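Beta-porphyranase A (Bacteroides plebeius, PDB 4AW7) cleaves the sulfated red-algal polysaccharide porphyran at beta-1,4 linkages between galactose and 6-sulfated L-galactose, releasing mostly disaccharides. Local coordinates at residues L67-W72 with I104-P109; G73-A78 with A125-Y130; P89-Y94 with Y131-L136; F140-N145 with D169-I174. All blocks are in the same frame, centred on the assembly; numbering follows the deposited sequence.

Contact 1: residues L67-W72 with I104-P109; sequences LGRKFW and IATEHP. With GAL (beta-D-galactopyranose), chain B; L6S (6-O-sulfo-alpha-L-galactopyranose), chain C; L6S (6-O-sulfo-alpha-L-galactopyranose), chain D; GAL (beta-D-galactopyranose), chain E.
F71 (chi1 -76°) and H108 (chi1 -65°) both carry CG opposite their own carbonyl carbon, and these torsions bring the two rings into an offset stack with centroids 4.3 Å apart and planes 23° from parallel. The overlap is uneven: F71 CD2 sits over the middle of the imidazole, 3.3 Å from H108 CE1. One face of the F71 ring receives a CH-pi contact from the T106 methyl, whose CG2 is 3.6 Å from the centroid and almost on the ring normal. The opposite face meets the 6-sulfo-galactose of chain D, making the phenyl a spacer between sheet and substrate. H108 NE2 shares a hydrogen bond of 2.9 Å with O4 of the chain E galactose, which ties the stacked pair to the glycan. Further along, one W72 indole face carries the chain B galactose, C5 over its centre, while NE1 donates to sulfate oxygen O3S of the chain C sugar at 2.9 Å. K70 NZ hydrogen-bonds the anhydrogalactose.

The backbones run parallel, with I104 N bonded to G68 O at 2.9 Å. The ladder continues as K70 N to I104 O and T106 N to K70 O, both 3.0 Å. R69, on the same sheet face as F71, I104 and T106, lays its guanidinium over T106 CG2, forms salt bridges with E142 and E272, the inferred nucleophile, and hydrogen-bonds N145 OD1 through NH2.

These are neighbouring strands of the (beta/alpha)8 barrel: strand 104-106 lies between 66-71 and 136-142, and I104 reaches I313 and I315 of strand 311-316.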
# COMPACT_ATOMS: atom_id res chain seq x y z
N LEU A 67 -3.02 14.00 5.46
CA LEU A 67 -1.56 13.86 5.66
C LEU A 67 -1.26 12.48 6.20
O LEU A 67 -2.15 11.81 6.71
CB LEU A 67 -1.10 14.92 6.67
CG LEU A 67 -1.57 16.34 6.35
CD1 LEU A 67 -1.14 17.21 7.55
CD2 LEU A 67 -1.06 16.88 5.01
N GLY A 68 -0.04 11.99 6.10
CA GLY A 68 1.09 12.60 5.46
C GLY A 68 2.35 12.04 6.07
O GLY A 68 2.29 11.02 6.72
N ARG A 69 3.48 12.67 5.82
CA ARG A 69 4.78 12.14 6.26
C ARG A 69 5.77 13.28 6.36
O ARG A 69 5.74 14.20 5.56
CB ARG A 69 5.27 11.03 5.29
CG ARG A 69 6.41 10.17 5.80
CD ARG A 69 6.29 8.79 5.28
NE ARG A 69 7.35 7.84 5.62
CZ ARG A 69 8.36 7.51 4.80
NH1 ARG A 69 8.62 8.22 3.71
NH2 ARG A 69 9.12 6.48 5.13
N LYS A 70 6.65 13.19 7.37
CA LYS A 70 7.64 14.20 7.63
C LYS A 70 8.91 13.56 8.15
O LYS A 70 8.83 12.71 9.02
CB LYS A 70 7.09 15.14 8.72
CG LYS A 70 8.01 16.16 9.22
CD LYS A 70 8.11 17.29 8.29
CE LYS A 70 8.55 18.58 9.02
NZ LYS A 70 8.67 19.68 7.98
N PHE A 71 10.04 14.03 7.65
CA PHE A 71 11.36 13.62 8.14
C PHE A 71 11.78 14.51 9.31
O PHE A 71 12.53 15.47 9.16
CB PHE A 71 12.36 13.65 7.01
CG PHE A 71 12.24 12.49 6.07
CD1 PHE A 71 11.25 12.42 5.13
CD2 PHE A 71 13.08 11.40 6.22
CE1 PHE A 71 11.15 11.31 4.32
CE2 PHE A 71 12.99 10.31 5.38
CZ PHE A 71 12.03 10.26 4.45
N TRP A 72 11.22 14.23 10.46
CA TRP A 72 11.60 14.89 11.70
C TRP A 72 11.03 14.11 12.84
O TRP A 72 9.94 13.57 12.74
CB TRP A 72 11.06 16.32 11.75
CG TRP A 72 11.88 17.17 12.72
CD1 TRP A 72 11.55 17.53 13.98
CD2 TRP A 72 13.18 17.73 12.46
NE1 TRP A 72 12.55 18.32 14.51
CE2 TRP A 72 13.57 18.43 13.60
CE3 TRP A 72 14.04 17.70 11.35
CZ2 TRP A 72 14.79 19.12 13.66
CZ3 TRP A 72 15.24 18.38 11.41
CH2 TRP A 72 15.61 19.06 12.56
N ILE A 104 2.74 10.40 9.49
CA ILE A 104 3.84 9.53 9.84
C ILE A 104 5.10 10.35 10.03
O ILE A 104 5.55 11.03 9.11
CB ILE A 104 4.12 8.50 8.72
CG1 ILE A 104 2.89 7.68 8.36
CG2 ILE A 104 5.31 7.63 9.08
CD1 ILE A 104 3.04 6.87 7.06
N ALA A 105 5.68 10.29 11.23
CA ALA A 105 7.01 10.84 11.48
C ALA A 105 8.03 9.75 11.17
O ALA A 105 7.88 8.62 11.66
CB ALA A 105 7.13 11.29 12.95
N THR A 106 9.05 10.08 10.40
CA THR A 106 10.16 9.20 10.10
C THR A 106 11.46 9.96 10.21
O THR A 106 11.46 11.19 10.29
CB THR A 106 9.96 8.50 8.74
OG1 THR A 106 10.88 7.40 8.62
CG2 THR A 106 10.12 9.44 7.58
N GLU A 107 12.57 9.23 10.27
CA GLU A 107 13.89 9.84 10.34
C GLU A 107 14.78 9.29 9.24
O GLU A 107 14.74 8.10 8.92
CB GLU A 107 14.55 9.55 11.67
CG GLU A 107 13.82 10.13 12.87
CD GLU A 107 14.19 11.56 13.22
OE1 GLU A 107 14.57 12.35 12.32
OE2 GLU A 107 14.09 11.88 14.43
N HIS A 108 15.65 10.14 8.69
CA HIS A 108 16.70 9.66 7.81
C HIS A 108 17.63 8.74 8.60
O HIS A 108 17.95 9.03 9.76
CB HIS A 108 17.54 10.78 7.25
CG HIS A 108 16.81 11.73 6.35
ND1 HIS A 108 16.37 11.37 5.10
CD2 HIS A 108 16.49 13.03 6.51
CE1 HIS A 108 15.79 12.42 4.54
NE2 HIS A 108 15.86 13.44 5.37
N PRO A 109 18.15 7.68 7.98
CA PRO A 109 19.07 6.76 8.64
C PRO A 109 20.51 7.29 8.56
O PRO A 109 21.38 6.68 7.91
CB PRO A 109 18.88 5.47 7.82
CG PRO A 109 18.60 5.94 6.47
CD PRO A 109 17.74 7.17 6.66
C1 GAL B . 13.17 21.28 9.49
C2 GAL B . 14.04 22.46 9.88
C3 GAL B . 14.32 22.38 11.37
C4 GAL B . 13.00 22.26 12.14
C5 GAL B . 12.16 21.09 11.60
C6 GAL B . 10.80 20.95 12.27
O2 GAL B . 15.25 22.36 9.17
O3 GAL B . 15.03 23.54 11.75
O4 GAL B . 12.29 23.47 12.04
O5 GAL B . 11.95 21.23 10.19
O6 GAL B . 10.11 19.82 11.79
O1S L6S C . 13.49 22.07 17.99
O2S L6S C . 14.85 20.44 16.77
O3S L6S C . 12.41 20.55 16.39
C1 L6S C . 16.19 23.30 12.56
C2 L6S C . 17.06 24.58 12.59
C3 L6S C . 16.30 25.74 13.23
C4 L6S C . 15.81 25.31 14.63
C5 L6S C . 14.94 24.04 14.52
C6 L6S C . 14.53 23.52 15.88
O2 L6S C . 17.44 24.97 11.26
O3 L6S C . 17.15 26.88 13.35
O4 L6S C . 16.96 25.08 15.49
O5 L6S C . 15.66 22.93 13.84
O6 L6S C . 13.74 22.36 15.69
S1 L6S C . 13.65 21.33 16.71
O1S L6S D . 8.40 14.80 0.57
O2S L6S D . 9.38 16.11 -1.26
O3S L6S D . 10.29 16.23 1.02
C1 L6S D . 12.73 10.23 0.92
C2 L6S D . 14.01 10.87 1.40
C3 L6S D . 14.35 12.08 0.51
C4 L6S D . 13.14 13.09 0.57
C5 L6S D . 11.87 12.35 0.15
C6 L6S D . 10.63 13.19 0.53
O2 L6S D . 15.09 9.91 1.44
O3 L6S D . 15.56 12.72 0.92
O4 L6S D . 13.03 13.57 1.92
O5 L6S D . 11.64 11.12 0.85
O6 L6S D . 10.54 14.29 -0.37
S1 L6S D . 9.57 15.41 -0.00
C1 GAL E . 13.39 14.93 2.09
C2 GAL E . 12.73 15.42 3.36
C3 GAL E . 13.21 16.85 3.59
C4 GAL E . 14.74 16.90 3.72
C5 GAL E . 15.31 16.23 2.47
C6 GAL E . 16.82 16.18 2.50
O2 GAL E . 11.30 15.34 3.30
O3 GAL E . 12.58 17.29 4.77
O4 GAL E . 15.18 16.19 4.89
O5 GAL E . 14.78 14.90 2.33
O6 GAL E . 17.27 15.55 1.33

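Contact 2: residues G73-A78 with A125-Y130; sequences GPYSYA and AWSAEY. With L6S (6-O-sulfo-alpha-L-galactopyranose), chain C.
P74 O is gripped twice: W126 NE1 donates to it at 2.8 Å and A78 N at 2.9 Å, the two arriving from opposite faces of the carbonyl plane. The tryptophan bond is nearly straight, 168° at the hydrogen, and the oxygen lies close to the indole plane. Two helices of the barrel's outer layer, 74-82 and 120-132, meet here through a single knob-into-hole contact, their local axes crossing at 84°. The knob is W126, seated among P74, Y75, Y77 and A78, and its indole presents its rim to three of them. With Y75 it forms an offset edge-to-face pair, the tryptophan supplying the edge.

Y130, one helical turn after W126, packs on P74 and Y77. P74 CA lies over one face of its ring, 4.1 Å from the centroid, while P74 CG reaches Y130 CD2 at 3.8 Å. The Y77 and Y130 rings meet obliquely, with Y130 CE1 over the Y77 face and only 3.3 Å from Y77 CG. Y77 CG is anti to the backbone N (chi1 175°), which extends the ring toward Y130. At the edge of that same ring, Y77 CD2 comes within 3.4 Å of sulfate oxygen O3S of the chain C sugar.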
# COMPACT_ATOMS: atom_id res chain seq x y z
N GLY A 73 11.73 14.02 13.95
CA GLY A 73 11.38 13.16 15.03
C GLY A 73 12.30 13.37 16.21
O GLY A 73 13.01 14.37 16.27
N PRO A 74 12.26 12.42 17.13
CA PRO A 74 13.07 12.59 18.36
C PRO A 74 14.55 12.73 18.10
O PRO A 74 15.26 13.38 18.90
CB PRO A 74 12.79 11.31 19.16
CG PRO A 74 11.52 10.74 18.56
CD PRO A 74 11.49 11.17 17.15
N TYR A 75 15.04 12.08 17.04
CA TYR A 75 16.48 11.97 16.82
C TYR A 75 17.02 13.18 16.09
O TYR A 75 18.10 13.70 16.44
CB TYR A 75 16.83 10.60 16.17
CG TYR A 75 16.29 9.51 17.02
CD1 TYR A 75 16.89 9.20 18.25
CD2 TYR A 75 15.12 8.85 16.70
CE1 TYR A 75 16.33 8.29 19.10
CE2 TYR A 75 14.56 7.92 17.55
CZ TYR A 75 15.15 7.66 18.78
OH TYR A 75 14.54 6.71 19.62
N SER A 76 16.24 13.72 15.15
CA SER A 76 16.59 14.99 14.51
C SER A 76 16.43 16.13 15.56
O SER A 76 17.32 16.99 15.69
CB SER A 76 15.80 15.18 13.17
OG SER A 76 14.47 14.76 13.27
N TYR A 77 15.38 16.08 16.38
CA TYR A 77 15.23 17.09 17.45
C TYR A 77 16.42 17.05 18.42
O TYR A 77 17.00 18.07 18.77
CB TYR A 77 13.93 16.83 18.19
CG TYR A 77 13.71 17.72 19.40
CD1 TYR A 77 14.25 17.38 20.64
CD2 TYR A 77 12.95 18.90 19.33
CE1 TYR A 77 14.08 18.18 21.76
CE2 TYR A 77 12.77 19.71 20.45
CZ TYR A 77 13.34 19.34 21.66
OH TYR A 77 13.17 20.10 22.81
N ALA A 78 16.78 15.85 18.87
CA ALA A 78 17.85 15.70 19.87
C ALA A 78 19.19 16.12 19.30
O ALA A 78 19.95 16.83 19.98
CB ALA A 78 17.94 14.29 20.43
N ALA A 125 14.17 4.95 25.19
CA ALA A 125 13.65 5.79 26.27
C ALA A 125 13.46 7.22 25.83
O ALA A 125 12.47 7.87 26.20
CB ALA A 125 14.58 5.72 27.51
N TRP A 126 14.36 7.75 25.02
CA TRP A 126 14.27 9.10 24.57
C TRP A 126 13.03 9.28 23.69
O TRP A 126 12.38 10.32 23.78
CB TRP A 126 15.54 9.56 23.83
CG TRP A 126 15.37 10.83 23.16
CD1 TRP A 126 15.33 11.04 21.82
CD2 TRP A 126 15.07 12.10 23.77
NE1 TRP A 126 15.07 12.35 21.55
CE2 TRP A 126 14.92 13.04 22.73
CE3 TRP A 126 14.95 12.54 25.10
CZ2 TRP A 126 14.61 14.39 22.98
CZ3 TRP A 126 14.66 13.88 25.34
CH2 TRP A 126 14.49 14.78 24.29
N SER A 127 12.72 8.35 22.78
CA SER A 127 11.52 8.54 21.97
C SER A 127 10.32 8.73 22.87
O SER A 127 9.48 9.59 22.61
CB SER A 127 11.30 7.40 20.98
OG SER A 127 10.98 6.15 21.57
N ALA A 128 10.21 7.90 23.91
CA ALA A 128 9.08 7.99 24.84
C ALA A 128 9.10 9.27 25.66
O ALA A 128 8.06 9.87 25.87
CB ALA A 128 8.97 6.77 25.70
N GLU A 129 10.28 9.72 26.07
CA GLU A 129 10.36 10.96 26.81
C GLU A 129 9.99 12.18 25.92
O GLU A 129 9.25 13.08 26.36
CB GLU A 129 11.77 11.03 27.41
CG GLU A 129 12.13 12.30 28.15
CD GLU A 129 11.45 12.47 29.51
OE1 GLU A 129 10.72 11.57 29.95
OE2 GLU A 129 11.71 13.52 30.13
N TYR A 130 10.48 12.21 24.69
CA TYR A 130 10.22 13.27 23.76
C TYR A 130 8.71 13.35 23.49
O TYR A 130 8.10 14.41 23.66
CB TYR A 130 10.96 13.00 22.43
CG TYR A 130 10.65 14.00 21.35
CD1 TYR A 130 11.18 15.28 21.39
CD2 TYR A 130 9.82 13.67 20.27
CE1 TYR A 130 10.91 16.19 20.39
CE2 TYR A 130 9.57 14.58 19.28
CZ TYR A 130 10.10 15.84 19.35
OH TYR A 130 9.85 16.78 18.38
O1S L6S C . 13.49 22.07 17.99
O2S L6S C . 14.85 20.44 16.77
O3S L6S C . 12.41 20.55 16.39
C1 L6S C . 16.19 23.30 12.56
C2 L6S C . 17.06 24.58 12.59
C3 L6S C . 16.30 25.74 13.23
C4 L6S C . 15.81 25.31 14.63
C5 L6S C . 14.94 24.04 14.52
C6 L6S C . 14.53 23.52 15.88
O2 L6S C . 17.44 24.97 11.26
O3 L6S C . 17.15 26.88 13.35
O4 L6S C . 16.96 25.08 15.49
O5 L6S C . 15.66 22.93 13.84
O6 L6S C . 13.74 22.36 15.69
S1 L6S C . 13.65 21.33 16.71

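Contact 3: residues P89-Y94 with Y131-L136; sequences PQMKPY and YSNSEL. With K (potassium ion), chain G.
N133 and a single water join the 89-94 loop to the chain leaving helix 120-132, unusually without any helix or strand pairing between the two backbones. N133 OD1 accepts the backbone N of Y94 at 2.8 Å. The donor lies in the amide plane, on a lone pair, and the angle at the hydrogen is 161°. N133 sends CG to the side opposite its carbonyl carbon (chi1 -70°), which brings the amide alongside the loop, while ND2 hydrogen-bonds E129 O one helical turn back; both ends of the amide are thus held and its rotation is fixed. The water completes the joint, donating to K92 O at 2.6 Å and to N133 O at 2.8 Å.

Apolar surfaces flank this polar centre. M91 CG packs on N133 CB at 3.6 Å, and the M91 chain, bent at chi2, runs antiparallel to the asparagine side chain. On the other flank the Y94 ring leans obliquely over the S134-E135 backbone, its CE2 being 3.7 Å from E135 CA; its hydroxyl is bonded to N97 O. At L136 O a potassium ion approaches at a long 3.4 Å, with Y103 OH as a second ligand.

The contact lies on the surface, where helix 120-132 ends and the chain turns into strand 136-142. Loop 89-94, between helix 74-82 and strand 99-101, folds over that turn, and M91 reaches Y77 on the first helix and W126 on the second.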
# COMPACT_ATOMS: atom_id res chain seq x y z
N PRO A 89 18.95 15.45 25.06
CA PRO A 89 18.79 16.60 25.96
C PRO A 89 17.71 16.28 26.98
O PRO A 89 17.14 15.20 26.97
CB PRO A 89 18.37 17.70 25.03
CG PRO A 89 17.46 16.94 24.04
CD PRO A 89 18.21 15.63 23.80
N GLN A 90 17.46 17.19 27.94
CA GLN A 90 16.29 17.03 28.80
C GLN A 90 15.10 17.69 28.12
O GLN A 90 15.20 18.77 27.54
CB GLN A 90 16.50 17.60 30.21
CG GLN A 90 17.88 17.37 30.84
CD GLN A 90 18.02 16.03 31.54
OE1 GLN A 90 17.53 15.85 32.66
NE2 GLN A 90 18.72 15.09 30.89
N MET A 91 13.96 17.03 28.17
CA MET A 91 12.74 17.53 27.59
C MET A 91 12.05 18.40 28.66
O MET A 91 11.96 17.97 29.82
CB MET A 91 11.90 16.31 27.18
CG MET A 91 10.87 16.54 26.15
SD MET A 91 11.49 17.22 24.65
CE MET A 91 9.92 17.69 23.91
N LYS A 92 11.63 19.61 28.28
CA LYS A 92 10.80 20.46 29.16
C LYS A 92 9.61 19.61 29.66
O LYS A 92 8.85 19.06 28.86
CB LYS A 92 10.33 21.72 28.40
CG LYS A 92 9.49 22.76 29.22
CD LYS A 92 9.15 23.99 28.36
CE LYS A 92 7.99 24.85 28.94
NZ LYS A 92 8.04 25.06 30.40
N PRO A 93 9.47 19.43 30.98
CA PRO A 93 8.39 18.55 31.40
C PRO A 93 7.02 19.09 30.99
O PRO A 93 6.76 20.31 31.05
CB PRO A 93 8.52 18.54 32.93
CG PRO A 93 9.97 18.81 33.13
CD PRO A 93 10.30 19.84 32.12
N TYR A 94 6.15 18.16 30.57
CA TYR A 94 4.77 18.49 30.16
C TYR A 94 3.89 17.31 30.55
O TYR A 94 4.11 16.20 30.10
CB TYR A 94 4.69 18.78 28.64
CG TYR A 94 3.27 18.94 28.16
CD1 TYR A 94 2.55 20.10 28.43
CD2 TYR A 94 2.62 17.90 27.48
CE1 TYR A 94 1.23 20.24 28.00
CE2 TYR A 94 1.29 18.04 27.05
CZ TYR A 94 0.60 19.22 27.31
OH TYR A 94 -0.72 19.40 26.92
N TYR A 131 8.08 12.24 23.11
CA TYR A 131 6.67 12.28 22.76
C TYR A 131 5.74 12.45 23.96
O TYR A 131 4.73 13.14 23.86
CB TYR A 131 6.30 11.07 21.90
CG TYR A 131 6.83 11.15 20.46
CD1 TYR A 131 6.54 12.23 19.66
CD2 TYR A 131 7.59 10.12 19.92
CE1 TYR A 131 6.99 12.30 18.36
CE2 TYR A 131 8.03 10.17 18.60
CZ TYR A 131 7.75 11.26 17.84
OH TYR A 131 8.19 11.32 16.52
N SER A 132 6.06 11.83 25.10
CA SER A 132 5.17 11.93 26.26
C SER A 132 5.18 13.32 26.88
O SER A 132 4.25 13.65 27.63
CB SER A 132 5.45 10.84 27.28
OG SER A 132 6.68 11.07 27.89
N ASN A 133 6.19 14.12 26.56
CA ASN A 133 6.24 15.51 26.99
C ASN A 133 5.89 16.49 25.88
O ASN A 133 6.32 17.64 25.87
CB ASN A 133 7.61 15.83 27.61
CG ASN A 133 7.78 15.15 28.95
OD1 ASN A 133 7.29 15.64 29.97
ND2 ASN A 133 8.48 14.02 28.96
N SER A 134 5.15 15.99 24.88
CA SER A 134 4.69 16.82 23.79
C SER A 134 3.18 16.98 23.87
O SER A 134 2.46 16.05 24.16
CB SER A 134 5.04 16.18 22.44
OG SER A 134 6.44 16.08 22.22
N GLU A 135 2.71 18.16 23.49
CA GLU A 135 1.27 18.42 23.41
C GLU A 135 0.61 17.79 22.19
O GLU A 135 -0.59 17.55 22.21
CB GLU A 135 0.94 19.92 23.45
CG GLU A 135 1.40 20.78 22.33
CD GLU A 135 1.18 22.28 22.57
OE1 GLU A 135 0.77 22.68 23.70
OE2 GLU A 135 1.42 23.07 21.61
N LEU A 136 1.41 17.53 21.15
CA LEU A 136 0.89 17.00 19.90
C LEU A 136 1.91 15.97 19.42
O LEU A 136 3.12 16.31 19.32
CB LEU A 136 0.76 18.13 18.87
CG LEU A 136 0.01 17.79 17.57
CD1 LEU A 136 -1.46 17.45 17.80
CD2 LEU A 136 0.20 18.93 16.60
K K G . 3.42 16.50 15.94
O HOH W 1 7.84 19.81 26.64

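Contact 4: residues F140-N145 with D169-I174; sequences FFEPLN and DFYASI. With GAL (beta-D-galactopyranose), chain F; GLA (alpha-D-galactopyranose), chain H.
Y171 offers one ring face to P143, whose CB stands 3.9 Å from the ring centroid and 14° off its normal, a CH-pi contact; F215 meets the same tyrosine edge-to-face. P143 CD lies over the rim of the same face, 3.4 Å from Y171 CE1. P143 CA in turn lies over a face of the F141 ring, so the proline sits between the two aromatic groups. F170 is approached obliquely by L144, with CD1 of the leucine 3.8 Å from F170 CD2.

The tyrosine's chi1 of -93° departs clearly from a staggered value and carries its hydroxyl to the backbone beyond the proline. Y171 OH donates to L144 O at 2.6 Å, tilted 32° from the carbonyl plane. This anchors the turn that follows strand 136-142, the fourth strand of the (beta/alpha)8 barrel, to helix 160-179, the helix behind it. In many clan GH-A glycosidases this turn bears an Asn-Glu pair, consistent with N145 and E146, the inferred proton donor. The N145 side chain leaves the backbone away from the helix, and its ND2 makes a straight bond of 2.8 Å to O2 of the chain F galactose, an oxygen placed identically in the alpha anomer. Its OD1 is held by R69.

One turn on from F170, I174 uses both branches: CD1 lies 3.7 Å from P143 CB, and CG2 is 3.7 Å from F141 CE2.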
# COMPACT_ATOMS: atom_id res chain seq x y z
N PHE A 140 1.55 8.05 13.78
CA PHE A 140 2.48 6.97 13.41
C PHE A 140 3.90 7.45 13.54
O PHE A 140 4.27 8.51 13.07
CB PHE A 140 2.26 6.50 11.96
CG PHE A 140 0.83 6.11 11.68
CD1 PHE A 140 0.38 4.86 12.05
CD2 PHE A 140 -0.06 6.99 11.10
CE1 PHE A 140 -0.92 4.51 11.88
CE2 PHE A 140 -1.37 6.63 10.89
CZ PHE A 140 -1.81 5.41 11.32
N PHE A 141 4.74 6.60 14.15
CA PHE A 141 6.19 6.83 14.18
C PHE A 141 6.84 5.63 13.49
O PHE A 141 6.58 4.49 13.85
CB PHE A 141 6.69 7.00 15.61
CG PHE A 141 8.16 7.31 15.72
CD1 PHE A 141 8.81 8.14 14.82
CD2 PHE A 141 8.91 6.81 16.78
CE1 PHE A 141 10.15 8.43 14.94
CE2 PHE A 141 10.26 7.16 16.91
CZ PHE A 141 10.87 7.95 16.01
N GLU A 142 7.70 5.94 12.53
CA GLU A 142 8.37 4.97 11.65
C GLU A 142 9.87 5.28 11.79
O GLU A 142 10.42 6.07 11.02
CB GLU A 142 7.85 5.16 10.24
CG GLU A 142 8.29 4.13 9.22
CD GLU A 142 7.74 4.43 7.82
OE1 GLU A 142 7.69 5.61 7.43
OE2 GLU A 142 7.39 3.43 7.14
N PRO A 143 10.51 4.74 12.85
CA PRO A 143 11.81 5.25 13.31
C PRO A 143 12.90 5.57 12.29
O PRO A 143 13.58 6.56 12.45
CB PRO A 143 12.23 4.14 14.27
CG PRO A 143 10.97 3.78 14.97
CD PRO A 143 9.88 3.93 13.92
N LEU A 144 13.15 4.69 11.32
CA LEU A 144 14.19 4.93 10.32
C LEU A 144 13.70 4.62 8.92
O LEU A 144 13.25 3.50 8.67
CB LEU A 144 15.43 4.08 10.62
CG LEU A 144 16.13 4.24 11.96
CD1 LEU A 144 17.17 3.15 12.14
CD2 LEU A 144 16.82 5.65 12.02
N ASN A 145 13.81 5.57 8.03
CA ASN A 145 13.42 5.38 6.65
C ASN A 145 14.46 4.56 5.90
O ASN A 145 15.67 4.83 6.02
CB ASN A 145 13.30 6.72 5.98
CG ASN A 145 12.81 6.61 4.55
OD1 ASN A 145 11.76 5.99 4.30
ND2 ASN A 145 13.55 7.19 3.61
N ASP A 169 17.16 -3.49 16.41
CA ASP A 169 17.13 -3.33 17.86
C ASP A 169 16.68 -1.91 18.25
O ASP A 169 16.01 -1.73 19.27
CB ASP A 169 18.51 -3.64 18.44
CG ASP A 169 18.84 -5.10 18.44
OD1 ASP A 169 17.95 -5.97 18.29
OD2 ASP A 169 20.06 -5.41 18.61
N PHE A 170 17.07 -0.92 17.46
CA PHE A 170 16.65 0.48 17.64
C PHE A 170 15.13 0.54 17.51
O PHE A 170 14.44 1.06 18.40
CB PHE A 170 17.40 1.30 16.59
CG PHE A 170 17.24 2.80 16.63
CD1 PHE A 170 18.08 3.59 17.37
CD2 PHE A 170 16.32 3.43 15.80
CE1 PHE A 170 18.00 4.96 17.32
CE2 PHE A 170 16.25 4.78 15.71
CZ PHE A 170 17.07 5.57 16.50
N TYR A 171 14.60 -0.01 16.42
CA TYR A 171 13.15 -0.09 16.26
C TYR A 171 12.46 -0.77 17.46
O TYR A 171 11.45 -0.28 18.00
CB TYR A 171 12.77 -0.86 14.99
CG TYR A 171 12.54 -0.04 13.74
CD1 TYR A 171 11.28 0.43 13.42
CD2 TYR A 171 13.55 0.21 12.81
CE1 TYR A 171 11.04 1.16 12.30
CE2 TYR A 171 13.31 0.93 11.65
CZ TYR A 171 12.03 1.40 11.39
OH TYR A 171 11.69 2.11 10.26
N ALA A 172 12.99 -1.92 17.88
CA ALA A 172 12.37 -2.70 18.94
C ALA A 172 12.33 -1.91 20.24
O ALA A 172 11.30 -1.89 20.92
CB ALA A 172 13.14 -4.02 19.16
N SER A 173 13.44 -1.26 20.57
CA SER A 173 13.50 -0.49 21.78
C SER A 173 12.48 0.64 21.79
O SER A 173 11.84 0.96 22.79
CB SER A 173 14.92 0.04 21.99
OG SER A 173 14.96 0.82 23.16
N ILE A 174 12.32 1.29 20.65
CA ILE A 174 11.39 2.40 20.53
C ILE A 174 9.98 1.89 20.75
O ILE A 174 9.21 2.48 21.53
CB ILE A 174 11.54 3.11 19.16
CG1 ILE A 174 12.86 3.88 19.13
CG2 ILE A 174 10.31 4.02 18.90
CD1 ILE A 174 13.31 4.32 17.76
C1 GAL F . 12.48 6.07 -1.22
C2 GAL F . 12.90 7.30 -0.39
C3 GAL F . 12.39 8.58 -1.02
C4 GAL F . 12.63 8.62 -2.51
C5 GAL F . 12.04 7.36 -3.16
C6 GAL F . 12.00 7.53 -4.72
O1 GAL F . 13.06 4.87 -0.56
O2 GAL F . 12.45 7.14 0.99
O3 GAL F . 13.07 9.71 -0.52
O4 GAL F . 14.05 8.71 -2.78
O5 GAL F . 12.82 6.22 -2.58
O6 GAL F . 10.68 8.12 -5.09
C1 GLA H . 12.48 6.07 -1.22
C2 GLA H . 12.90 7.30 -0.39
C3 GLA H . 12.39 8.58 -1.02
C4 GLA H . 12.63 8.62 -2.51
C5 GLA H . 12.04 7.36 -3.16
C6 GLA H . 12.00 7.53 -4.72
O1 GLA H . 11.20 5.64 -1.06
O2 GLA H . 12.45 7.14 0.99
O3 GLA H . 13.07 9.71 -0.52
O4 GLA H . 14.05 8.71 -2.78
O5 GLA H . 12.82 6.22 -2.58
O6 GLA H . 10.68 8.12 -5.09

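How the contacts relate
The first halves of contacts 1, 2 and 3 follow one another along the chain, and their second halves repeat that order, so the three interlock; contact 4 comes afterwards. Contacts 2 and 3, both on helix 120-132, have centres 9 Å apart, while contacts 1 and 3 are the most distant pair at 19 Å. Contact 4 lies 11 Å from contacts 1 and 2, and shares the barrel sheet with contact 1. E107 of contact 1 joins it to contact 2 through S76 OG and Y75 N at the start of helix 74-82. Together they link the glycan groove, lined by contacts 1, 2 and 4, to the surface loop of contact 3.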